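Local coordinates for proton-dependent oligopeptide transporter family protein (Xanthomonas campestris, PDB 6EI3), which probably carries short peptides across the membrane, powered by the proton gradient, as a member of the POT branch of the major facilitator superfamily, at residues A143-I147 with V339-I343; A122-V126 with A137-F141; V294-V299 with A489-Y493. All coordinates share one frame. Residue numbers count along the deposited sequence, not the author numbering.

Contact 1 of 3, residues A143-I147 with V339-I343; sequences AFYWI and VMLLI. With 78M ((2S)-2,3-dihydroxypropyl(7Z)-pentadec-7-enoate), chain N.
The two six-helix bundles of a major facilitator fold meet along a few helices, and this contact is a sample of that interface: helix 137-165, from the N-terminal bundle, faces helix 334-357, from the C-terminal bundle. Both segments are helical. Each holds one i-to-i+4 bond, Ile147 N to Ala143 O at 2.8 Å and Ile343 N to Val339 O at 2.9 Å. The axes of the short segments stay 12.0 Å apart at closest, their directions 135° apart, and the nearest CA atoms are those of Trp146 and Met340, at 8.2 Å. So wide a gap has to be filled by long side chains. Tyr145, with chi1 t, reaches across, its CE1 lying 4.0 Å from Val339 CG1 and 4.3 Å from Ile343 CG1, while its OH comes within 3.5 Å of Met340 CA. Trp146, with chi1 m, offers a ring edge to Met340, whose m, t, m rotamer brings SD 3.7 Å from Trp146 CZ3, a Met-aromatic contact. The acyl chain of the chain N monoacylglycerol runs along residues 340-341, its C9 3.5 Å from Met340 O and its C11 3.9 Å from Leu341 CD2, and C10 lies at the Trp146 edge. Leu511 touches both Tyr145 and Ile343. It belongs to a C-terminal tail whose ordered end, NLYFQ, matches part of a TEV protease site, probably left from a tag, and a tail lodged between the bundles is consistent with an auto-inhibited state. Polar closure comes from one water, 2.7 Å from Tyr145 OH and donating to Met340 O, also at 2.7 Å.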
loop_
_atom_site.group_PDB
_atom_site.type_symbol
_atom_site.label_atom_id
_atom_site.label_comp_id
_atom_site.label_asym_id
_atom_site.label_seq_id
_atom_site.Cartn_x
_atom_site.Cartn_y
_atom_site.Cartn_z
ATOM N N ALA A 143 6.990 2.487 -19.287
ATOM C CA ALA A 143 6.265 3.766 -19.423
ATOM C C ALA A 143 5.407 4.038 -18.162
ATOM O O ALA A 143 5.419 5.167 -17.673
ATOM C CB ALA A 143 5.393 3.755 -20.667
ATOM N N PHE A 144 4.733 2.997 -17.595
ATOM C CA PHE A 144 3.933 3.117 -16.361
ATOM C C PHE A 144 4.810 3.631 -15.207
ATOM O O PHE A 144 4.392 4.532 -14.478
ATOM C CB PHE A 144 3.252 1.779 -15.993
ATOM C CG PHE A 144 1.950 1.424 -16.699
ATOM C CD1 PHE A 144 1.607 2.012 -17.914
ATOM C CD2 PHE A 144 1.063 0.511 -16.140
ATOM C CE1 PHE A 144 0.401 1.699 -18.553
ATOM C CE2 PHE A 144 -0.136 0.189 -16.783
ATOM C CZ PHE A 144 -0.454 0.781 -17.993
ATOM N N TYR A 145 6.063 3.137 -15.103
ATOM C CA TYR A 145 7.009 3.604 -14.081
ATOM C C TYR A 145 7.230 5.114 -14.178
ATOM O O TYR A 145 7.118 5.814 -13.161
ATOM C CB TYR A 145 8.345 2.848 -14.193
ATOM C CG TYR A 145 9.485 3.464 -13.418
ATOM C CD1 TYR A 145 9.631 3.233 -12.052
ATOM C CD2 TYR A 145 10.467 4.210 -14.063
ATOM C CE1 TYR A 145 10.687 3.791 -11.335
ATOM C CE2 TYR A 145 11.525 4.775 -13.356
ATOM C CZ TYR A 145 11.633 4.556 -11.991
ATOM O OH TYR A 145 12.684 5.089 -11.288
ATOM N N TRP A 146 7.518 5.617 -15.396
ATOM C CA TRP A 146 7.751 7.047 -15.610
ATOM C C TRP A 146 6.474 7.868 -15.408
ATOM O O TRP A 146 6.536 8.958 -14.838
ATOM C CB TRP A 146 8.397 7.325 -16.979
ATOM C CG TRP A 146 9.766 6.715 -17.123
ATOM C CD1 TRP A 146 10.108 5.633 -17.888
ATOM C CD2 TRP A 146 10.974 7.146 -16.473
ATOM N NE1 TRP A 146 11.446 5.341 -17.725
ATOM C CE2 TRP A 146 12.004 6.259 -16.870
ATOM C CE3 TRP A 146 11.285 8.195 -15.586
ATOM C CZ2 TRP A 146 13.326 6.406 -16.437
ATOM C CZ3 TRP A 146 12.593 8.330 -15.144
ATOM C CH2 TRP A 146 13.598 7.447 -15.575
ATOM N N ILE A 147 5.326 7.319 -15.837
ATOM C CA ILE A 147 4.007 7.951 -15.714
ATOM C C ILE A 147 3.594 8.104 -14.238
ATOM O O ILE A 147 3.105 9.158 -13.839
ATOM C CB ILE A 147 2.952 7.191 -16.558
ATOM C CG1 ILE A 147 3.139 7.474 -18.068
ATOM C CG2 ILE A 147 1.540 7.534 -16.100
ATOM C CD1 ILE A 147 2.601 6.347 -19.018
ATOM N N VAL A 339 12.877 8.400 -6.043
ATOM C CA VAL A 339 12.720 7.055 -6.605
ATOM C C VAL A 339 13.440 7.064 -7.991
ATOM O O VAL A 339 14.220 6.156 -8.298
ATOM C CB VAL A 339 11.226 6.633 -6.763
ATOM C CG1 VAL A 339 11.087 5.391 -7.659
ATOM C CG2 VAL A 339 10.556 6.390 -5.413
ATOM N N MET A 340 13.180 8.101 -8.807
ATOM C CA MET A 340 13.757 8.208 -10.159
ATOM C C MET A 340 15.257 8.372 -10.140
ATOM O O MET A 340 15.904 7.904 -11.064
ATOM C CB MET A 340 13.076 9.300 -10.999
ATOM C CG MET A 340 11.665 8.910 -11.411
ATOM S SD MET A 340 10.811 10.123 -12.446
ATOM C CE MET A 340 10.718 11.548 -11.324
ATOM N N LEU A 341 15.818 8.994 -9.089
ATOM C CA LEU A 341 17.267 9.125 -8.965
ATOM C C LEU A 341 17.892 7.832 -8.391
ATOM O O LEU A 341 18.930 7.385 -8.883
ATOM C CB LEU A 341 17.642 10.312 -8.043
ATOM C CG LEU A 341 17.407 11.738 -8.576
ATOM C CD1 LEU A 341 17.677 12.771 -7.496
ATOM C CD2 LEU A 341 18.280 12.027 -9.791
ATOM N N LEU A 342 17.268 7.261 -7.331
ATOM C CA LEU A 342 17.796 6.122 -6.565
ATOM C C LEU A 342 17.617 4.760 -7.216
ATOM O O LEU A 342 18.466 3.907 -6.972
ATOM C CB LEU A 342 17.277 6.093 -5.112
ATOM C CG LEU A 342 17.711 7.293 -4.232
ATOM C CD1 LEU A 342 16.949 7.298 -2.897
ATOM C CD2 LEU A 342 19.240 7.341 -4.036
ATOM N N ILE A 343 16.555 4.533 -8.012
ATOM C CA ILE A 343 16.411 3.269 -8.753
ATOM C C ILE A 343 17.691 3.086 -9.655
ATOM O O ILE A 343 18.421 2.124 -9.416
ATOM C CB ILE A 343 15.044 3.143 -9.523
ATOM C CG1 ILE A 343 13.852 2.806 -8.561
ATOM C CG2 ILE A 343 15.113 2.175 -10.729
ATOM C CD1 ILE A 343 13.760 1.405 -7.990
HETATM O O21 78M N . 21.314 11.112 -13.069
HETATM C C20 78M N . 22.367 10.610 -13.882
HETATM C C18 78M N . 22.235 11.108 -15.302
HETATM O O19 78M N . 21.024 10.620 -15.889
HETATM C C17 78M N . 23.425 10.762 -16.172
HETATM O O2 78M N . 23.391 9.326 -16.362
HETATM C C1 78M N . 23.327 8.845 -17.611
HETATM O O1 78M N . 23.299 9.532 -18.600
HETATM C C2 78M N . 23.306 7.343 -17.616
HETATM C C3 78M N . 21.910 6.744 -17.488
HETATM C C4 78M N . 21.391 6.719 -16.052
HETATM C C5 78M N . 19.968 6.194 -15.881
HETATM C C6 78M N . 18.847 7.173 -16.268
HETATM C C7 78M N . 18.692 8.343 -15.340
HETATM C C8 78M N . 17.730 8.514 -14.454
HETATM C C9 78M N . 17.561 9.683 -13.537
HETATM C C10 78M N . 16.177 10.307 -13.683
HETATM C C11 78M N . 15.997 11.612 -12.930
HETATM C C12 78M N . 14.616 12.241 -13.098
HETATM C C13 78M N . 14.480 13.653 -12.544
HETATM C C15 78M N . 15.052 16.112 -12.804
HETATM C C14 78M N . 15.046 14.745 -13.446
HETATM O O HOH W 1 14.642 6.147 -12.730
#

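Contact 2 of 3, residues A122-V126 with A137-F141; sequences ASFMV and AKVVF
Met125 and Phe141 bury the most surface here, and their meeting illustrates how a flexible thioether can fill the space between neighbouring helices. Segments 122-126 and 137-141 are helical and run roughly antiparallel, with axes 10.6 Å apart at closest and a signed crossing angle of 146°. They converge toward the connecting loop: the CA atoms of Val126 and Ala137 are 5.8 Å apart, those of Ala122 and Phe141 8.0 Å. Met125 points its CA-to-CB bond toward the partner helix, and its t, m, m rotamer carries CE over the face of the Phe141 ring, 3.7 Å from the centroid and 9° off the normal, a CH-pi contact. The sulfur behind it lies 3.8 Å from Val140 CG1 and 4.1 Å from Ala137 CB. Phe141, with chi1 at -85°, starts sideways yet sends its ring into the gap, where CE2 sits 3.6 Å from Val126 CG2 and CE1 3.8 Å from Ala122 CB. Val126 CG2 also lies 4.2 Å from Ala137 CB, closing the narrow end. Beyond the pair, Ile4 of helix 4-22 touches Met125 and Val140, and the ring of Tyr512, in the C-terminal tail, meets that of Phe141. The short helix 121-127, which follows helix 100-117, and the start of helix 137-165 form a helical hairpin, the turn between consecutive membrane helices in the N-terminal bundle of the major facilitator fold.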
loop_
_atom_site.group_PDB
_atom_site.type_symbol
_atom_site.label_atom_id
_atom_site.label_comp_id
_atom_site.label_asym_id
_atom_site.label_seq_id
_atom_site.Cartn_x
_atom_site.Cartn_y
_atom_site.Cartn_z
ATOM N N ALA A 122 -3.094 -3.213 -15.116
ATOM C CA ALA A 122 -1.879 -3.820 -15.653
ATOM C C ALA A 122 -2.132 -5.119 -16.374
ATOM O O ALA A 122 -1.602 -5.314 -17.457
ATOM C CB ALA A 122 -0.841 -4.009 -14.556
ATOM N N SER A 123 -2.964 -5.994 -15.795
ATOM C CA SER A 123 -3.340 -7.294 -16.375
ATOM C C SER A 123 -4.103 -7.106 -17.703
ATOM O O SER A 123 -3.847 -7.832 -18.661
ATOM C CB SER A 123 -4.206 -8.065 -15.380
ATOM O OG SER A 123 -4.484 -9.350 -15.906
ATOM N N PHE A 124 -5.040 -6.125 -17.760
ATOM C CA PHE A 124 -5.806 -5.826 -18.990
ATOM C C PHE A 124 -4.881 -5.284 -20.070
ATOM O O PHE A 124 -5.105 -5.527 -21.251
ATOM C CB PHE A 124 -6.933 -4.821 -18.695
ATOM C CG PHE A 124 -7.890 -4.558 -19.837
ATOM C CD1 PHE A 124 -8.750 -5.554 -20.290
ATOM C CD2 PHE A 124 -8.011 -3.283 -20.381
ATOM C CE1 PHE A 124 -9.666 -5.301 -21.315
ATOM C CE2 PHE A 124 -8.903 -3.036 -21.428
ATOM C CZ PHE A 124 -9.746 -4.038 -21.865
ATOM N N MET A 125 -3.851 -4.524 -19.668
ATOM C CA MET A 125 -2.870 -3.991 -20.625
ATOM C C MET A 125 -2.106 -5.162 -21.292
ATOM O O MET A 125 -1.922 -5.150 -22.505
ATOM C CB MET A 125 -1.886 -3.041 -19.911
ATOM C CG MET A 125 -0.850 -2.428 -20.857
ATOM S SD MET A 125 0.614 -3.487 -21.048
ATOM C CE MET A 125 1.438 -3.202 -19.428
ATOM N N VAL A 126 -1.597 -6.122 -20.487
ATOM C CA VAL A 126 -0.840 -7.282 -21.004
ATOM C C VAL A 126 -1.712 -8.094 -22.011
ATOM O O VAL A 126 -1.203 -8.517 -23.047
ATOM C CB VAL A 126 -0.255 -8.165 -19.864
ATOM C CG1 VAL A 126 0.524 -9.364 -20.416
ATOM C CG2 VAL A 126 0.633 -7.349 -18.933
ATOM N N ALA A 137 5.119 -6.177 -23.614
ATOM C CA ALA A 137 4.407 -5.428 -22.572
ATOM C C ALA A 137 5.387 -4.754 -21.600
ATOM O O ALA A 137 5.003 -3.788 -20.953
ATOM C CB ALA A 137 3.444 -6.333 -21.820
ATOM N N LYS A 138 6.656 -5.236 -21.542
ATOM C CA LYS A 138 7.759 -4.709 -20.713
ATOM C C LYS A 138 7.966 -3.204 -20.964
ATOM O O LYS A 138 8.170 -2.454 -20.016
ATOM C CB LYS A 138 9.072 -5.485 -21.021
ATOM C CG LYS A 138 10.301 -5.079 -20.199
ATOM C CD LYS A 138 10.410 -5.842 -18.870
ATOM C CE LYS A 138 11.538 -5.348 -17.989
ATOM N NZ LYS A 138 11.232 -4.030 -17.366
ATOM N N VAL A 139 7.913 -2.785 -22.239
ATOM C CA VAL A 139 8.049 -1.399 -22.715
ATOM C C VAL A 139 6.914 -0.533 -22.114
ATOM O O VAL A 139 7.146 0.610 -21.710
ATOM C CB VAL A 139 8.043 -1.376 -24.272
ATOM C CG1 VAL A 139 7.898 0.045 -24.823
ATOM C CG2 VAL A 139 9.292 -2.060 -24.841
ATOM N N VAL A 140 5.694 -1.077 -22.066
ATOM C CA VAL A 140 4.545 -0.361 -21.487
ATOM C C VAL A 140 4.682 -0.299 -19.953
ATOM O O VAL A 140 4.371 0.742 -19.368
ATOM C CB VAL A 140 3.164 -0.887 -21.975
ATOM C CG1 VAL A 140 2.011 -0.023 -21.430
ATOM C CG2 VAL A 140 3.117 -0.938 -23.508
ATOM N N PHE A 141 5.210 -1.373 -19.313
ATOM C CA PHE A 141 5.435 -1.373 -17.857
ATOM C C PHE A 141 6.495 -0.313 -17.501
ATOM O O PHE A 141 6.332 0.401 -16.509
ATOM C CB PHE A 141 5.837 -2.761 -17.344
ATOM C CG PHE A 141 4.684 -3.686 -17.049
ATOM C CD1 PHE A 141 3.810 -3.424 -15.996
ATOM C CD2 PHE A 141 4.505 -4.850 -17.780
ATOM C CE1 PHE A 141 2.763 -4.300 -15.700
ATOM C CE2 PHE A 141 3.458 -5.727 -17.479
ATOM C CZ PHE A 141 2.588 -5.442 -16.452
#

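Contact 3 of 3, residues V294-V299 with A489-Y493; sequences VIFALV and AFGLY. With 78M ((2S)-2,3-dihydroxypropyl(7Z)-pentadec-7-enoate), chain O; 78M ((2S)-2,3-dihydroxypropyl(7Z)-pentadec-7-enoate), chain C.
Tyr493 belongs at once to a helix interface and to a lipid site: its OH hydrogen-bonds O21 of the chain O monoacylglycerol at 2.7 Å, while Val294 CG1 lies over its ring face, 3.7 Å from the centroid, a CH-pi contact. The helical segments 294-299 and 489-493 run antiparallel, with axes 9.8 Å apart at closest and a signed crossing angle of -161°; the CA atoms of Leu298 and Phe490 are nearest, at 5.7 Å. With chi1 t in both aromatics, Tyr493 brings CE2 to 3.6 Å from Ile295 CG1, and Phe490 brings CE2 to 3.6 Å from Val299 CG2. Between them, Leu298 sets CD1 3.8 Å from Tyr493 CB and CB 3.8 Å from Phe490 CD2. On the far side of helix 471-495, Gly491 C lies 3.1 Å from O1 of the chain C lipid, where a CB would clash. Phe490 also touches helix 363-389. Such near-antiparallel pairing joins the first and last helices of the C-terminal bundle in the major facilitator fold.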
loop_
_atom_site.group_PDB
_atom_site.type_symbol
_atom_site.label_atom_id
_atom_site.label_comp_id
_atom_site.label_asym_id
_atom_site.label_seq_id
_atom_site.Cartn_x
_atom_site.Cartn_y
_atom_site.Cartn_z
ATOM N N VAL A 294 4.758 -14.772 5.290
ATOM C CA VAL A 294 5.530 -14.426 6.490
ATOM C C VAL A 294 6.466 -13.237 6.193
ATOM O O VAL A 294 6.474 -12.272 6.963
ATOM C CB VAL A 294 6.265 -15.630 7.130
ATOM C CG1 VAL A 294 7.092 -15.188 8.339
ATOM C CG2 VAL A 294 5.263 -16.699 7.550
ATOM N N ILE A 295 7.223 -13.301 5.075
ATOM C CA ILE A 295 8.106 -12.216 4.625
ATOM C C ILE A 295 7.284 -10.908 4.488
ATOM O O ILE A 295 7.698 -9.870 5.016
ATOM C CB ILE A 295 8.846 -12.641 3.320
ATOM C CG1 ILE A 295 9.975 -13.632 3.653
ATOM C CG2 ILE A 295 9.405 -11.450 2.547
ATOM C CD1 ILE A 295 10.127 -14.785 2.691
ATOM N N PHE A 296 6.106 -10.980 3.819
ATOM C CA PHE A 296 5.195 -9.832 3.640
ATOM C C PHE A 296 4.687 -9.283 4.979
ATOM O O PHE A 296 4.658 -8.075 5.154
ATOM C CB PHE A 296 4.007 -10.176 2.712
ATOM C CG PHE A 296 4.288 -10.224 1.219
ATOM C CD1 PHE A 296 5.588 -10.090 0.726
ATOM C CD2 PHE A 296 3.256 -10.407 0.308
ATOM C CE1 PHE A 296 5.845 -10.155 -0.650
ATOM C CE2 PHE A 296 3.517 -10.478 -1.066
ATOM C CZ PHE A 296 4.805 -10.347 -1.533
ATOM N N ALA A 297 4.330 -10.160 5.925
ATOM C CA ALA A 297 3.846 -9.751 7.260
ATOM C C ALA A 297 4.900 -8.904 7.996
ATOM O O ALA A 297 4.578 -7.905 8.648
ATOM C CB ALA A 297 3.484 -10.988 8.092
ATOM N N LEU A 298 6.163 -9.305 7.860
ATOM C CA LEU A 298 7.315 -8.659 8.486
ATOM C C LEU A 298 7.711 -7.347 7.833
ATOM O O LEU A 298 8.465 -6.577 8.425
ATOM C CB LEU A 298 8.491 -9.650 8.537
ATOM C CG LEU A 298 8.301 -10.808 9.507
ATOM C CD1 LEU A 298 9.375 -11.878 9.314
ATOM C CD2 LEU A 298 8.288 -10.317 10.953
ATOM N N VAL A 299 7.203 -7.099 6.619
ATOM C CA VAL A 299 7.398 -5.875 5.837
ATOM C C VAL A 299 6.307 -4.833 6.171
ATOM O O VAL A 299 6.526 -3.648 5.940
ATOM C CB VAL A 299 7.494 -6.183 4.302
ATOM C CG1 VAL A 299 7.217 -4.946 3.436
ATOM C CG2 VAL A 299 8.868 -6.747 3.962
ATOM N N ALA A 489 13.514 -8.734 13.159
ATOM C CA ALA A 489 12.672 -9.934 12.991
ATOM C C ALA A 489 12.750 -10.433 11.550
ATOM O O ALA A 489 12.953 -11.624 11.334
ATOM C CB ALA A 489 11.234 -9.644 13.391
ATOM N N PHE A 490 12.685 -9.514 10.570
ATOM C CA PHE A 490 12.833 -9.851 9.150
ATOM C C PHE A 490 14.177 -10.559 8.894
ATOM O O PHE A 490 14.202 -11.605 8.268
ATOM C CB PHE A 490 12.716 -8.594 8.258
ATOM C CG PHE A 490 12.608 -8.904 6.779
ATOM C CD1 PHE A 490 13.742 -9.166 6.021
ATOM C CD2 PHE A 490 11.372 -8.932 6.149
ATOM C CE1 PHE A 490 13.638 -9.485 4.662
ATOM C CE2 PHE A 490 11.267 -9.234 4.789
ATOM C CZ PHE A 490 12.404 -9.500 4.052
ATOM N N GLY A 491 15.262 -9.969 9.374
ATOM C CA GLY A 491 16.620 -10.475 9.188
ATOM C C GLY A 491 16.848 -11.861 9.743
ATOM O O GLY A 491 17.572 -12.662 9.131
ATOM N N LEU A 492 16.234 -12.155 10.911
ATOM C CA LEU A 492 16.371 -13.470 11.546
ATOM C C LEU A 492 15.593 -14.519 10.756
ATOM O O LEU A 492 16.074 -15.635 10.592
ATOM C CB LEU A 492 15.953 -13.434 13.027
ATOM C CG LEU A 492 16.849 -12.590 13.968
ATOM C CD1 LEU A 492 16.111 -12.242 15.257
ATOM C CD2 LEU A 492 18.153 -13.310 14.300
ATOM N N TYR A 493 14.423 -14.136 10.217
ATOM C CA TYR A 493 13.613 -15.016 9.372
ATOM C C TYR A 493 14.346 -15.264 8.024
ATOM O O TYR A 493 14.458 -16.410 7.592
ATOM C CB TYR A 493 12.199 -14.437 9.137
ATOM C CG TYR A 493 11.325 -15.384 8.342
ATOM C CD1 TYR A 493 10.701 -16.471 8.954
ATOM C CD2 TYR A 493 11.217 -15.266 6.958
ATOM C CE1 TYR A 493 9.947 -17.384 8.213
ATOM C CE2 TYR A 493 10.472 -16.174 6.208
ATOM C CZ TYR A 493 9.818 -17.215 6.843
ATOM O OH TYR A 493 9.080 -18.092 6.088
HETATM O O21 78M O . 8.521 -20.331 7.536
HETATM C C20 78M O . 7.185 -20.586 7.134
HETATM C C18 78M O . 6.204 -20.199 8.215
HETATM O O19 78M O . 6.487 -20.919 9.417
HETATM C C17 78M O . 4.772 -20.434 7.806
HETATM O O2 78M O . 3.967 -19.626 8.696
HETATM C C1 78M O . 2.688 -19.407 8.365
HETATM O O1 78M O . 2.117 -19.968 7.465
HETATM C C2 78M O . 2.068 -18.366 9.251
HETATM C C3 78M O . 1.615 -17.125 8.492
HETATM C C4 78M O . 1.901 -15.832 9.242
HETATM C C5 78M O . 0.668 -15.052 9.667
HETATM C C6 78M O . 0.024 -14.209 8.559
HETATM C C7 78M O . 0.322 -12.752 8.707
HETATM C C8 78M O . -0.530 -11.799 9.047
HETATM C C9 78M O . -0.210 -10.340 9.197
HETATM C C10 78M O . 0.258 -10.016 10.619
HETATM C C11 78M O . 1.507 -9.154 10.695
HETATM C C12 78M O . 2.358 -9.436 11.927
HETATM C C13 78M O . 3.705 -8.726 11.975
HETATM C C15 78M O . 5.002 -6.719 12.756
HETATM C C14 78M O . 3.646 -7.278 12.426
HETATM O O21 78M C . 24.318 -12.332 7.023
HETATM C C20 78M C . 23.196 -12.629 7.844
HETATM C C18 78M C . 23.047 -11.608 8.948
HETATM O O19 78M C . 24.202 -11.639 9.794
HETATM C C17 78M C . 21.804 -11.821 9.779
HETATM O O2 78M C . 21.780 -10.696 10.690
HETATM C C1 78M C . 20.601 -10.289 11.180
HETATM O O1 78M C . 19.547 -10.799 10.906
HETATM C C2 78M C . 20.775 -9.133 12.121
HETATM C C3 78M C . 19.672 -8.086 12.050
HETATM C C4 78M C . 19.703 -7.253 10.774
HETATM C C5 78M C . 19.866 -5.751 10.978
HETATM C C6 78M C . 18.654 -5.057 11.596
HETATM C C7 78M C . 18.831 -3.576 11.733
HETATM C C8 78M C . 19.020 -2.879 12.844
HETATM C C9 78M C . 19.136 -3.404 14.247
HETATM C C10 78M C . 17.874 -3.179 15.072
HETATM C C11 78M C . 17.925 -3.796 16.465
HETATM C C12 78M C . 16.651 -3.624 17.290
HETATM C C13 78M C . 16.495 -2.270 17.980
HETATM C C15 78M C . 14.954 -0.664 19.175
HETATM C C14 78M C . 15.162 -2.078 18.682
#

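How the contacts relate
The contacts apply one principle, apolar helix packing, at different levels of the fold. Contact 2 is local, tying sequence neighbours within the N-terminal bundle; contact 3 joins distant helices within the C-terminal bundle; contact 1 spans the two bundles. Contacts 1 and 2 share helix 137-165, with centres 16 Å apart, whereas contact 3 lies about 15 Å from contact 1 and 16 Å from contact 2 between nearest atoms. Contact 1 is buried, the others partly so. Contact 1, the widest, adds a water bridge and a methionine sulfur at a tryptophan edge, contact 2 a methionine methyl over a phenylalanine ring, contact 3 a valine methyl over a tyrosine ring. Bound lipids border contacts 1 and 3.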